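Uncharacterized protein (Bacteroides ovatus, PDB 3P02) is of unknown function but joins an N-terminal region of the E-set clan to a C-terminal region built largely of antiparallel beta sheet. Local coordinates at residues L153-S158 and V187-V193; Y31-K36 and F111-G115; V297-L301 and D313-W317. One frame throughout, in Å; residues are numbered along the deposited sequence.

Contact 1: L153-S158 and V187-V193; sequences LFNEFS and VVTDSIV
N155 reaches across to segment 187-193 with its side-chain amide. ND2 donates to T189 O at 2.8 Å, with an N-H...O angle of 152°. The acceptor lies in the amide plane of N155, and the donor lies in the carbonyl plane of T189. The valines of the strand ends, V187 and V193, pack round the same amide. V193 CG1 sits 3.7 Å from N155 ND2, and V187 CG1 approaches the amide as well. V187 CG2 packs on S158 CB at 3.6 Å, while V187 CB meets L153 CB. F157 brings a ring edge to the loop: D190 O lies near the ring plane, 3.5 Å from F157 CD2. One ring face is covered by E156 CB. A water joins the backbones here, accepting from E156 N and donating to D190 O.

The segment 153-158 is the link from strand 146-154 into the ten-stranded sheet, and N155 to S158 form a type I beta turn. The other segment is the hairpin connection between strands 182-187 and 192-196.

The second shell fixes both loops. N155 CG stands between the backbone N and the carbonyl carbon (chi1 62°), which folds OD1 back over its own turn. There it accepts from F157 N at 2.8 Å, an Asx turn. Bonded at both OD1 and ND2, the amide is probably fixed in its flip. N155 N in turn donates to S158 OG at 2.9 Å. Within the partner segment, T189 OG1 accepts from S191 N and I192 N, an ST turn combined with an ST motif. I192 O accepts from both V188 N and T189 N, which closes the hairpin loop. Farther out, F157 stacks on F216 of strand 211-220, and D118 accepts from V187 N.

Contact 2: Y31-K36 and F111-G115; sequences YANSAK and FSLDG. With EDO (1,2-ethanediol), chain G.
D114 holds CG anti to its carbonyl carbon, beside the backbone N (chi1 -64°), and this swings the carboxylate over to S34 and A35. The first torsion of Y31, -149°, carries its ring across until OH lies beside G115 N. D114 OD1 accepts from A35 N at 2.7 Å along a nearly straight N-H...O line of 171°. The amide comes from above the carboxylate plane. A water bridges OD1 to K36 NZ, whose own distance from OD1 is 4.8 Å, too far for direct contact. The lysine charge would probably still favour an ionised aspartate. D114 OD2 lies 3.4 Å from S34 CA.

Y31 OH accepts from G115 N at 3.1 Å, near the plane of the ring. A second water is hydrogen-bonded to Y31 OH and gives a weak bond to D114 OD2. A35 CB packs over one face of the tyrosine, toward its rim. A35 CB also meets L113 CB at 4.0 Å.

The backbones join just beside these groups. L113 N donates to A35 O at 2.8 Å, and K36 pairs with S112 as an antiparallel non-hydrogen-bonded pair. K36 CA makes a CA-H...O contact with F111 O. G115 has positive phi, which favours glycine.

The contact lies where strand 36-45 starts and its antiparallel neighbour 104-112 ends. Y31, A35 and L113 pack on L153 of strand 146-154, and L113 also touches V29 of strand 25-30, which belongs to the adjoining mixed sheet.

Contact 3: V297-L301 and D313-W317; sequences VSRDL and DSKWW. With EDO (1,2-ethanediol), chain C.
Strand segment 297-301 meets the C-terminal segment 313-317 at 110° between their end-to-end directions, with R299 nearest S314, and D300 N donates to D313 O at 3.0 Å. R299 carries the side-chain contact. Its chain runs extended from CG to NE past S314 O, and NH1 donates to that oxygen at 3.1 Å. The oxygen lies in the guanidinium plane. The guanidinium lies flat on W316, centres 3.9 Å apart and planes at 28°, a cation-pi stack. Three carbonyl oxygens, S314 O, S158 O and E156 O, accept from it, with V297 CG1 over the face opposite the indole. Replacing this arginine with an alanine is likely to leave those three oxygens without their donors and open a gap between V297 and the indole.

In one of its two modelled conformers, K315 bends at chi2 and chi4, which brings NZ to S298 O at 3.0 Å, in the carbonyl plane. There NZ also donates to an ethanediol. L301 CD2 packs against W316 CZ3 at 3.7 Å. The carboxylates of D300 and D313 share a bridging water, which may ease their like charges.

Strand 287-302 pairs here with strand 262-278, where H264 ND1 is hydrogen-bonded to D300 OD1. K315 joins R160 of strand 159-162 by a backbone hydrogen bond, and W316 meets the F154 ring at the end of strand 146-154.

In the fold
Contact 1 is the buried one, while contacts 2 and 3 are only partly buried. Water occurs in all three. Contacts 1 and 2 touch where F154 O meets Y31 N, so strand 146-154 ties the two family regions together. Contacts 1 and 3 reach the same ten-stranded sheet, and they touch through segment 153-158. Contact 2 instead joins strands 36-45 and 104-112 of the four-stranded sheet. Contacts 2 and 3 stay apart, nearest atoms about 9 Å. Chemistry follows place: mostly apolar packing round one amide in the buried contact, charged groups with water, backbone amide or carbonyl partners in the two more open ones.

Contact 1: L153-S158 and V187-V193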
ATOM      1  N   LEU A 153       2.427  -2.282  -1.819  1.00  9.45           N
ATOM      2  CA  LEU A 153       2.465  -3.379  -2.774  1.00  9.04           C
ATOM      3  C   LEU A 153       1.421  -3.150  -3.871  1.00 10.33           C
ATOM      4  O   LEU A 153       0.343  -2.602  -3.592  1.00  9.35           O
ATOM      5  CB  LEU A 153       2.136  -4.690  -2.054  1.00 10.19           C
ATOM      6  CG  LEU A 153       3.244  -5.281  -1.191  1.00 14.47           C
ATOM      7  CD1 LEU A 153       2.650  -6.301  -0.234  1.00 15.84           C
ATOM      8  CD2 LEU A 153       4.346  -5.876  -2.064  1.00 14.70           C
ATOM      9  N   PHE A 154       1.716  -3.623  -5.093  1.00  7.94           N
ATOM     10  CA  PHE A 154       0.702  -3.570  -6.134  1.00  8.21           C
ATOM     11  C   PHE A 154       0.884  -4.752  -7.061  1.00 10.90           C
ATOM     12  O   PHE A 154       1.974  -5.310  -7.145  1.00 10.12           O
ATOM     13  CB  PHE A 154       0.696  -2.241  -6.924  1.00  8.88           C
ATOM     14  CG  PHE A 154       1.874  -1.997  -7.843  1.00  9.51           C
ATOM     15  CD1 PHE A 154       3.100  -1.584  -7.332  1.00 10.59           C
ATOM     16  CD2 PHE A 154       1.737  -2.110  -9.223  1.00  9.49           C
ATOM     17  CE1 PHE A 154       4.156  -1.254  -8.182  1.00 11.04           C
ATOM     18  CE2 PHE A 154       2.800  -1.797 -10.077  1.00 12.26           C
ATOM     19  CZ  PHE A 154       4.011  -1.373  -9.549  1.00 11.02           C
ATOM     20  N   ASN A 155      -0.206  -5.164  -7.704  1.00  7.78           N
ATOM     21  CA  ASN A 155      -0.088  -6.186  -8.732  1.00  7.98           C
ATOM     22  C   ASN A 155      -1.059  -5.740  -9.855  1.00 10.65           C
ATOM     23  O   ASN A 155      -1.596  -4.632  -9.785  1.00  8.53           O
ATOM     24  CB  ASN A 155      -0.342  -7.597  -8.174  1.00  9.86           C
ATOM     25  CG  ASN A 155      -1.724  -7.794  -7.611  1.00  8.92           C
ATOM     26  OD1 ASN A 155      -2.669  -7.134  -7.992  1.00  9.69           O
ATOM     27  ND2 ASN A 155      -1.868  -8.748  -6.710  1.00  9.37           N
ATOM     28  N   GLU A 156      -1.276  -6.559 -10.883  1.00 10.04           N
ATOM     29  CA  GLU A 156      -2.164  -6.183 -11.989  0.50  9.18           C
ATOM     30  C   GLU A 156      -3.598  -5.917 -11.531  1.00 12.73           C
ATOM     31  O   GLU A 156      -4.319  -5.160 -12.180  1.00 12.80           O
ATOM     32  CB  GLU A 156      -2.182  -7.309 -13.040  0.50 10.20           C
ATOM     33  CG  GLU A 156      -3.107  -7.041 -14.212  0.50  9.66           C
ATOM     34  CD  GLU A 156      -3.145  -8.097 -15.296  0.50 15.34           C
ATOM     35  OE1 GLU A 156      -2.402  -9.099 -15.201  0.50 10.71           O
ATOM     36  OE2 GLU A 156      -3.948  -7.924 -16.238  0.50 11.12           O
ATOM     37  N   PHE A 157      -3.998  -6.523 -10.410  1.00  7.80           N
ATOM     38  CA  PHE A 157      -5.398  -6.507  -9.954  1.00  6.43           C
ATOM     39  C   PHE A 157      -5.674  -5.766  -8.685  1.00 11.32           C
ATOM     40  O   PHE A 157      -6.776  -5.917  -8.135  1.00 11.64           O
ATOM     41  CB  PHE A 157      -5.783  -7.984  -9.696  1.00  8.80           C
ATOM     42  CG  PHE A 157      -5.363  -8.930 -10.810  1.00  9.24           C
ATOM     43  CD1 PHE A 157      -6.013  -8.909 -12.039  1.00 11.58           C
ATOM     44  CD2 PHE A 157      -4.284  -9.804 -10.637  1.00 11.33           C
ATOM     45  CE1 PHE A 157      -5.597  -9.743 -13.078  1.00 12.82           C
ATOM     46  CE2 PHE A 157      -3.887 -10.661 -11.667  1.00 13.49           C
ATOM     47  CZ  PHE A 157      -4.559 -10.636 -12.875  1.00 13.12           C
ATOM     48  N   SER A 158      -4.699  -4.999  -8.182  1.00  9.12           N
ATOM     49  CA  SER A 158      -4.850  -4.376  -6.871  1.00  9.03           C
ATOM     50  C   SER A 158      -5.221  -2.902  -6.917  1.00 10.12           C
ATOM     51  O   SER A 158      -5.198  -2.253  -7.956  1.00  9.27           O
ATOM     52  CB  SER A 158      -3.549  -4.541  -6.086  1.00 10.43           C
ATOM     53  OG  SER A 158      -2.504  -3.781  -6.682  1.00  9.33           O
ATOM     54  N   VAL A 187      -2.796  -6.689  -1.543  1.00  8.88           N
ATOM     55  CA  VAL A 187      -2.013  -7.725  -2.201  1.00  7.57           C
ATOM     56  C   VAL A 187      -1.605  -8.895  -1.309  1.00 12.16           C
ATOM     57  O   VAL A 187      -1.075  -8.685  -0.221  1.00 10.98           O
ATOM     58  CB  VAL A 187      -0.740  -7.040  -2.813  1.00  9.92           C
ATOM     59  CG1 VAL A 187       0.239  -8.081  -3.384  1.00  9.28           C
ATOM     60  CG2 VAL A 187      -1.119  -6.015  -3.883  1.00 11.14           C
ATOM     61  N   VAL A 188      -1.738 -10.136  -1.841  1.00  9.15           N
ATOM     62  CA  VAL A 188      -1.213 -11.338  -1.198  1.00  9.26           C
ATOM     63  C   VAL A 188      -0.068 -11.870  -2.104  1.00 11.80           C
ATOM     64  O   VAL A 188       1.054 -12.086  -1.641  1.00 12.79           O
ATOM     65  CB  VAL A 188      -2.313 -12.404  -0.941  1.00 11.51           C
ATOM     66  CG1 VAL A 188      -1.755 -13.580  -0.140  1.00 12.79           C
ATOM     67  CG2 VAL A 188      -3.525 -11.784  -0.202  1.00 11.00           C
ATOM     68  N   THR A 189      -0.385 -12.132  -3.390  1.00  8.27           N
ATOM     69  CA  THR A 189       0.603 -12.596  -4.377  1.00  7.81           C
ATOM     70  C   THR A 189       0.409 -11.780  -5.660  1.00 11.19           C
ATOM     71  O   THR A 189      -0.290 -10.758  -5.634  1.00 11.65           O
ATOM     72  CB  THR A 189       0.447 -14.115  -4.646  1.00 13.03           C
ATOM     73  OG1 THR A 189      -0.798 -14.334  -5.317  1.00 12.73           O
ATOM     74  CG2 THR A 189       0.529 -14.980  -3.387  1.00 13.56           C
ATOM     75  N   ASP A 190       0.947 -12.250  -6.794  1.00 10.26           N
ATOM     76  CA  ASP A 190       0.698 -11.524  -8.036  1.00  9.91           C
ATOM     77  C   ASP A 190      -0.757 -11.733  -8.538  1.00 12.05           C
ATOM     78  O   ASP A 190      -1.218 -10.930  -9.346  1.00 12.34           O
ATOM     79  CB  ASP A 190       1.704 -11.919  -9.137  1.00 12.04           C
ATOM     80  CG  ASP A 190       1.700 -13.390  -9.556  1.00 19.02           C
ATOM     81  OD1 ASP A 190       1.134 -14.217  -8.821  1.00 20.06           O
ATOM     82  OD2 ASP A 190       2.382 -13.724 -10.542  1.00 25.42           O
ATOM     83  N   SER A 191      -1.474 -12.786  -8.065  0.50  7.61           N
ATOM     84  CA  SER A 191      -2.828 -13.082  -8.557  0.50  7.71           C
ATOM     85  C   SER A 191      -3.890 -13.108  -7.451  0.50 12.02           C
ATOM     86  O   SER A 191      -5.083 -13.126  -7.768  0.50 11.35           O
ATOM     87  CB  SER A 191      -2.850 -14.421  -9.299  0.50  9.47           C
ATOM     88  OG  SER A 191      -2.625 -15.534  -8.447  0.50 10.29           O
ATOM     89  N   ILE A 192      -3.467 -13.134  -6.170  1.00  9.06           N
ATOM     90  CA  ILE A 192      -4.404 -13.196  -5.041  1.00  8.96           C
ATOM     91  C   ILE A 192      -4.388 -11.842  -4.328  1.00  9.99           C
ATOM     92  O   ILE A 192      -3.313 -11.279  -4.054  1.00  9.18           O
ATOM     93  CB  ILE A 192      -4.066 -14.351  -4.042  1.00 11.08           C
ATOM     94  CG1 ILE A 192      -4.105 -15.744  -4.750  1.00 11.81           C
ATOM     95  CG2 ILE A 192      -5.015 -14.323  -2.790  1.00 12.00           C
ATOM     96  CD1 ILE A 192      -3.504 -16.866  -3.858  1.00 16.33           C
ATOM     97  N   VAL A 193      -5.591 -11.324  -4.066  1.00  7.85           N
ATOM     98  CA  VAL A 193      -5.803 -10.090  -3.326  1.00  7.19           C
ATOM     99  C   VAL A 193      -6.818 -10.361  -2.223  1.00 10.68           C
ATOM    100  O   VAL A 193      -7.389 -11.442  -2.156  1.00  8.79           O
ATOM    101  CB  VAL A 193      -6.322  -8.934  -4.261  1.00  8.61           C
ATOM    102  CG1 VAL A 193      -5.328  -8.594  -5.385  1.00  9.15           C
ATOM    103  CG2 VAL A 193      -7.707  -9.252  -4.826  1.00  8.09           C
TER
HETATM  104  O   HOH W   1      -0.261  -9.385 -11.171  1.00 10.58           O

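Contact 2: Y31-K36 and F111-G115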
ATOM      1  N   TYR A  31       4.362  -6.765  -6.778  1.00  9.86           N
ATOM      2  CA  TYR A  31       4.351  -8.168  -6.423  1.00 11.33           C
ATOM      3  C   TYR A  31       4.203  -8.955  -7.738  1.00 15.39           C
ATOM      4  O   TYR A  31       3.092  -9.042  -8.302  1.00 14.25           O
ATOM      5  CB  TYR A  31       3.226  -8.535  -5.432  1.00 11.74           C
ATOM      6  CG  TYR A  31       3.579  -9.680  -4.496  1.00 11.55           C
ATOM      7  CD1 TYR A  31       3.953 -10.928  -4.989  1.00 13.36           C
ATOM      8  CD2 TYR A  31       3.515  -9.522  -3.115  1.00 12.10           C
ATOM      9  CE1 TYR A  31       4.300 -11.977  -4.127  1.00 13.87           C
ATOM     10  CE2 TYR A  31       3.864 -10.556  -2.247  1.00 12.44           C
ATOM     11  CZ  TYR A  31       4.224 -11.789  -2.754  1.00 15.38           C
ATOM     12  OH  TYR A  31       4.571 -12.793  -1.881  1.00 17.51           O
ATOM     13  N   ALA A  32       5.327  -9.436  -8.263  1.00 13.87           N
ATOM     14  CA  ALA A  32       5.338 -10.278  -9.472  1.00 15.51           C
ATOM     15  C   ALA A  32       5.618 -11.732  -9.005  1.00 21.00           C
ATOM     16  O   ALA A  32       4.951 -12.173  -8.058  1.00 20.32           O
ATOM     17  CB  ALA A  32       6.390  -9.758 -10.438  1.00 16.57           C
ATOM     18  N   ASN A  33       6.603 -12.466  -9.604  1.00 19.09           N
ATOM     19  CA  ASN A  33       6.957 -13.791  -9.089  0.80 19.89           C
ATOM     20  C   ASN A  33       7.525 -13.604  -7.671  1.00 22.83           C
ATOM     21  O   ASN A  33       7.301 -14.432  -6.783  1.00 22.44           O
ATOM     22  CB  ASN A  33       7.974 -14.478 -10.008  0.80 21.94           C
ATOM     23  CG  ASN A  33       7.428 -14.979 -11.336  0.80 50.81           C
ATOM     24  OD1 ASN A  33       6.223 -15.207 -11.515  0.80 46.00           O
ATOM     25  ND2 ASN A  33       8.325 -15.221 -12.288  0.80 44.20           N
ATOM     26  N   SER A  34       8.180 -12.451  -7.466  1.00 18.02           N
ATOM     27  CA  SER A  34       8.732 -11.992  -6.193  0.50 16.92           C
ATOM     28  C   SER A  34       8.308 -10.540  -6.018  1.00 19.29           C
ATOM     29  O   SER A  34       7.889  -9.912  -6.994  1.00 18.09           O
ATOM     30  CB  SER A  34      10.257 -12.137  -6.176  0.50 19.43           C
ATOM     31  OG  SER A  34      10.886 -11.254  -7.092  0.50 20.18           O
ATOM     32  N   ALA A  35       8.430  -9.999  -4.810  1.00 15.77           N
ATOM     33  CA  ALA A  35       8.079  -8.605  -4.553  1.00 13.71           C
ATOM     34  C   ALA A  35       9.368  -7.838  -4.196  1.00 17.63           C
ATOM     35  O   ALA A  35       9.586  -7.439  -3.046  1.00 17.86           O
ATOM     36  CB  ALA A  35       7.049  -8.539  -3.443  1.00 13.17           C
ATOM     37  N   LYS A  36      10.250  -7.689  -5.191  1.00 15.28           N
ATOM     38  CA  LYS A  36      11.540  -7.031  -5.015  1.00 16.16           C
ATOM     39  C   LYS A  36      11.630  -5.693  -5.740  1.00 22.26           C
ATOM     40  O   LYS A  36      11.213  -5.562  -6.898  1.00 22.86           O
ATOM     41  CB  LYS A  36      12.668  -7.930  -5.515  1.00 19.61           C
ATOM     42  CG  LYS A  36      12.885  -9.158  -4.655  1.00 21.50           C
ATOM     43  CD  LYS A  36      14.148  -9.892  -5.128  1.00 39.64           C
ATOM     44  CE  LYS A  36      14.388 -11.177  -4.370  1.00 52.34           C
ATOM     45  NZ  LYS A  36      13.417 -12.246  -4.737  1.00 63.00           N
ATOM     46  N   PHE A 111      14.128  -3.663  -1.071  1.00 11.48           N
ATOM     47  CA  PHE A 111      12.964  -4.261  -0.426  1.00 10.07           C
ATOM     48  C   PHE A 111      12.729  -5.658  -0.992  1.00 14.09           C
ATOM     49  O   PHE A 111      12.811  -5.840  -2.221  1.00 16.29           O
ATOM     50  CB  PHE A 111      11.723  -3.399  -0.674  1.00 10.46           C
ATOM     51  CG  PHE A 111      11.767  -2.105   0.112  1.00 11.04           C
ATOM     52  CD1 PHE A 111      11.443  -2.087   1.466  1.00 13.60           C
ATOM     53  CD2 PHE A 111      12.190  -0.923  -0.485  1.00 12.85           C
ATOM     54  CE1 PHE A 111      11.443  -0.894   2.188  1.00 12.70           C
ATOM     55  CE2 PHE A 111      12.216   0.271   0.246  1.00 14.36           C
ATOM     56  CZ  PHE A 111      11.859   0.270   1.582  1.00 12.74           C
ATOM     57  N   SER A 112      12.415  -6.622  -0.111  1.00 11.29           N
ATOM     58  CA  SER A 112      12.096  -8.011  -0.478  0.50 10.42           C
ATOM     59  C   SER A 112      10.860  -8.356   0.311  1.00 13.19           C
ATOM     60  O   SER A 112      10.955  -8.716   1.484  1.00 12.60           O
ATOM     61  CB  SER A 112      13.271  -8.932  -0.156  0.50 11.52           C
ATOM     62  OG  SER A 112      14.401  -8.589  -0.939  0.50 11.07           O
ATOM     63  N   LEU A 113       9.671  -8.107  -0.283  1.00 12.09           N
ATOM     64  CA  LEU A 113       8.421  -8.189   0.473  1.00 12.06           C
ATOM     65  C   LEU A 113       7.547  -9.413   0.296  1.00 13.08           C
ATOM     66  O   LEU A 113       6.393  -9.374   0.738  1.00 13.05           O
ATOM     67  CB  LEU A 113       7.589  -6.934   0.134  1.00 11.30           C
ATOM     68  CG  LEU A 113       8.363  -5.574   0.185  1.00 15.07           C
ATOM     69  CD1 LEU A 113       7.432  -4.429  -0.105  1.00 16.20           C
ATOM     70  CD2 LEU A 113       9.022  -5.344   1.573  1.00 14.88           C
ATOM     71  N   ASP A 114       8.089 -10.508  -0.247  1.00 12.42           N
ATOM     72  CA  ASP A 114       7.298 -11.745  -0.371  1.00 12.07           C
ATOM     73  C   ASP A 114       6.746 -12.143   0.977  1.00 15.87           C
ATOM     74  O   ASP A 114       7.463 -12.112   1.986  1.00 15.56           O
ATOM     75  CB  ASP A 114       8.153 -12.878  -0.959  1.00 14.22           C
ATOM     76  CG  ASP A 114       8.611 -12.590  -2.367  1.00 26.45           C
ATOM     77  OD1 ASP A 114       9.143 -11.477  -2.605  1.00 27.93           O
ATOM     78  OD2 ASP A 114       8.548 -13.502  -3.199  1.00 30.77           O
ATOM     79  N   GLY A 115       5.447 -12.400   1.014  1.00 14.52           N
ATOM     80  CA  GLY A 115       4.805 -12.803   2.254  1.00 15.17           C
ATOM     81  C   GLY A 115       4.431 -11.683   3.208  1.00 17.95           C
ATOM     82  O   GLY A 115       3.835 -11.965   4.251  1.00 18.74           O
TER
HETATM   83  C1  EDO G   6      11.894 -11.598   2.778  1.00 36.89           C
HETATM   84  O1  EDO G   6      11.893 -12.366   3.996  1.00 44.33           O
HETATM   85  C2  EDO G   6      10.492 -11.529   2.192  1.00 29.86           C
HETATM   86  O2  EDO G   6       9.839 -12.773   2.441  1.00 44.42           O
HETATM   87  O   HOH W   2       5.591 -15.024  -2.934  1.00 46.00           O
HETATM   88  O   HOH W   3      11.755 -11.358  -2.199  1.00 40.08           O

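Contact 3: V297-L301 and D313-W317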
ATOM      1  N   VAL A 297     -12.268  -1.440 -11.825  1.00  9.18           N
ATOM      2  CA  VAL A 297     -11.212  -0.442 -11.776  1.00  8.59           C
ATOM      3  C   VAL A 297     -11.022   0.099 -13.191  1.00 10.96           C
ATOM      4  O   VAL A 297     -11.108  -0.651 -14.181  1.00 11.55           O
ATOM      5  CB  VAL A 297      -9.883  -0.942 -11.132  1.00 10.09           C
ATOM      6  CG1 VAL A 297      -9.144  -1.937 -12.023  1.00  9.87           C
ATOM      7  CG2 VAL A 297      -8.963   0.236 -10.758  1.00  9.85           C
ATOM      8  N   SER A 298     -10.752   1.393 -13.276  1.00  8.30           N
ATOM      9  CA  SER A 298     -10.455   2.045 -14.542  1.00  9.27           C
ATOM     10  C   SER A 298      -9.143   2.816 -14.322  1.00 12.61           C
ATOM     11  O   SER A 298      -9.138   3.839 -13.643  1.00 10.86           O
ATOM     12  CB  SER A 298     -11.610   2.964 -14.943  1.00 13.06           C
ATOM     13  OG  SER A 298     -11.295   3.697 -16.110  1.00 17.14           O
ATOM     14  N   ARG A 299      -8.028   2.263 -14.805  1.00 10.25           N
ATOM     15  CA  ARG A 299      -6.716   2.870 -14.620  1.00 10.59           C
ATOM     16  C   ARG A 299      -6.341   3.748 -15.793  1.00 13.09           C
ATOM     17  O   ARG A 299      -6.600   3.367 -16.925  1.00 11.40           O
ATOM     18  CB  ARG A 299      -5.619   1.796 -14.483  1.00 11.05           C
ATOM     19  CG  ARG A 299      -5.914   0.590 -13.583  1.00 10.57           C
ATOM     20  CD  ARG A 299      -4.629  -0.179 -13.331  1.00  9.44           C
ATOM     21  NE  ARG A 299      -4.831  -1.440 -12.602  1.00 10.46           N
ATOM     22  CZ  ARG A 299      -5.038  -1.543 -11.284  1.00 12.80           C
ATOM     23  NH1 ARG A 299      -5.167  -0.453 -10.536  1.00  9.81           N
ATOM     24  NH2 ARG A 299      -5.202  -2.741 -10.722  1.00 10.11           N
ATOM     25  N   ASP A 300      -5.708   4.892 -15.519  1.00 11.71           N
ATOM     26  CA  ASP A 300      -5.108   5.792 -16.498  1.00 10.77           C
ATOM     27  C   ASP A 300      -3.624   5.664 -16.304  1.00 13.77           C
ATOM     28  O   ASP A 300      -3.121   5.923 -15.207  1.00 13.11           O
ATOM     29  CB  ASP A 300      -5.554   7.240 -16.268  1.00 12.83           C
ATOM     30  CG  ASP A 300      -6.982   7.543 -16.675  1.00 21.71           C
ATOM     31  OD1 ASP A 300      -7.669   6.625 -17.164  1.00 17.11           O
ATOM     32  OD2 ASP A 300      -7.419   8.692 -16.473  1.00 29.50           O
ATOM     33  N   LEU A 301      -2.939   5.153 -17.320  1.00 10.15           N
ATOM     34  CA  LEU A 301      -1.518   4.889 -17.209  1.00 10.15           C
ATOM     35  C   LEU A 301      -0.759   5.630 -18.272  1.00 12.79           C
ATOM     36  O   LEU A 301      -1.056   5.492 -19.470  1.00 12.70           O
ATOM     37  CB  LEU A 301      -1.256   3.381 -17.356  1.00 11.05           C
ATOM     38  CG  LEU A 301      -1.971   2.465 -16.340  1.00 15.15           C
ATOM     39  CD1 LEU A 301      -1.988   1.009 -16.845  1.00 16.41           C
ATOM     40  CD2 LEU A 301      -1.319   2.574 -14.953  1.00 15.11           C
ATOM     41  N   ASP A 313      -4.085   8.274 -10.470  1.00 11.29           N
ATOM     42  CA  ASP A 313      -5.077   7.912 -11.503  1.00 11.02           C
ATOM     43  C   ASP A 313      -4.815   6.470 -12.047  1.00 12.37           C
ATOM     44  O   ASP A 313      -5.688   5.911 -12.725  1.00 11.88           O
ATOM     45  CB  ASP A 313      -5.130   8.928 -12.648  1.00 13.51           C
ATOM     46  CG  ASP A 313      -5.821  10.243 -12.249  1.00 22.36           C
ATOM     47  OD1 ASP A 313      -6.430  10.288 -11.160  1.00 22.71           O
ATOM     48  OD2 ASP A 313      -5.798  11.191 -13.051  1.00 29.10           O
ATOM     49  N   SER A 314      -3.650   5.849 -11.663  1.00  9.41           N
ATOM     50  CA  SER A 314      -3.374   4.449 -11.962  1.00  8.02           C
ATOM     51  C   SER A 314      -4.280   3.566 -11.115  1.00 10.24           C
ATOM     52  O   SER A 314      -4.477   2.398 -11.444  1.00  9.74           O
ATOM     53  CB  SER A 314      -1.920   4.109 -11.647  1.00 10.59           C
ATOM     54  OG  SER A 314      -1.723   4.209 -10.238  1.00 10.11           O
ATOM     55  N   LYS A 315      -4.783   4.130  -9.990  1.00  7.61           N
ATOM     56  CA  LYS A 315      -5.631   3.449  -9.007  0.50  8.12           C
ATOM     57  C   LYS A 315      -4.865   2.367  -8.222  1.00 11.37           C
ATOM     58  O   LYS A 315      -5.469   1.679  -7.413  1.00 10.93           O
ATOM     59  CB  LYS A 315      -6.921   2.856  -9.619  0.50  9.82           C
ATOM     60  CG  LYS A 315      -7.706   3.788 -10.539  0.50  8.70           C
ATOM     61  CD  LYS A 315      -8.145   5.104  -9.862  0.50  7.84           C
ATOM     62  CE  LYS A 315      -8.736   6.064 -10.883  0.50 12.99           C
ATOM     63  NZ  LYS A 315     -10.041   5.589 -11.418  0.50  8.72           N
ATOM     64  N   TRP A 316      -3.525   2.247  -8.397  1.00  8.31           N
ATOM     65  CA  TRP A 316      -2.775   1.280  -7.577  1.00  8.38           C
ATOM     66  C   TRP A 316      -2.564   1.852  -6.165  1.00 11.19           C
ATOM     67  O   TRP A 316      -2.244   1.113  -5.237  1.00 11.96           O
ATOM     68  CB  TRP A 316      -1.420   1.001  -8.208  1.00  8.08           C
ATOM     69  CG  TRP A 316      -1.475   0.025  -9.331  1.00  8.33           C
ATOM     70  CD1 TRP A 316      -2.071  -1.207  -9.336  1.00 10.86           C
ATOM     71  CD2 TRP A 316      -0.765   0.135 -10.563  1.00  8.25           C
ATOM     72  NE1 TRP A 316      -1.813  -1.846 -10.530  1.00 11.00           N
ATOM     73  CE2 TRP A 316      -1.008  -1.049 -11.298  1.00 11.61           C
ATOM     74  CE3 TRP A 316       0.093   1.108 -11.104  1.00  9.62           C
ATOM     75  CZ2 TRP A 316      -0.426  -1.287 -12.558  1.00 10.09           C
ATOM     76  CZ3 TRP A 316       0.658   0.878 -12.349  1.00 10.92           C
ATOM     77  CH2 TRP A 316       0.394  -0.305 -13.069  1.00 11.47           C
ATOM     78  N   TRP A 317      -2.668   3.180  -6.053  1.00 10.65           N
ATOM     79  CA  TRP A 317      -2.483   3.964  -4.823  1.00 10.80           C
ATOM     80  C   TRP A 317      -3.242   5.284  -4.982  1.00 15.14           C
ATOM     81  O   TRP A 317      -3.958   5.439  -5.995  1.00 11.73           O
ATOM     82  CB  TRP A 317      -0.974   4.198  -4.509  1.00  9.82           C
ATOM     83  CG  TRP A 317      -0.166   4.466  -5.742  1.00  9.71           C
ATOM     84  CD1 TRP A 317      -0.112   5.629  -6.451  1.00 12.51           C
ATOM     85  CD2 TRP A 317       0.657   3.522  -6.448  1.00  9.36           C
ATOM     86  NE1 TRP A 317       0.714   5.479  -7.545  1.00 11.93           N
ATOM     87  CE2 TRP A 317       1.204   4.195  -7.565  1.00 11.54           C
ATOM     88  CE3 TRP A 317       1.015   2.177  -6.224  1.00 10.27           C
ATOM     89  CZ2 TRP A 317       2.020   3.549  -8.506  1.00 10.21           C
ATOM     90  CZ3 TRP A 317       1.833   1.550  -7.150  1.00 11.09           C
ATOM     91  CH2 TRP A 317       2.303   2.224  -8.282  1.00 11.00           C
ATOM     92  OXT TRP A 317      -3.159   6.149  -4.072  1.00 16.71           O
TER
HETATM   93  C1  EDO C   2     -12.304   3.873  -8.109  1.00 32.62           C
HETATM   94  O1  EDO C   2     -11.156   3.362  -8.778  1.00 27.17           O
HETATM   95  C2  EDO C   2     -12.104   5.351  -7.845  1.00 33.61           C
HETATM   96  O2  EDO C   2     -11.796   6.037  -9.067  1.00 35.00           O
HETATM   97  O   HOH W   4     -11.747   3.135 -11.296  1.00 18.37           O
HETATM   98  O   HOH W   5      -5.733  10.756 -15.738  1.00 25.87           O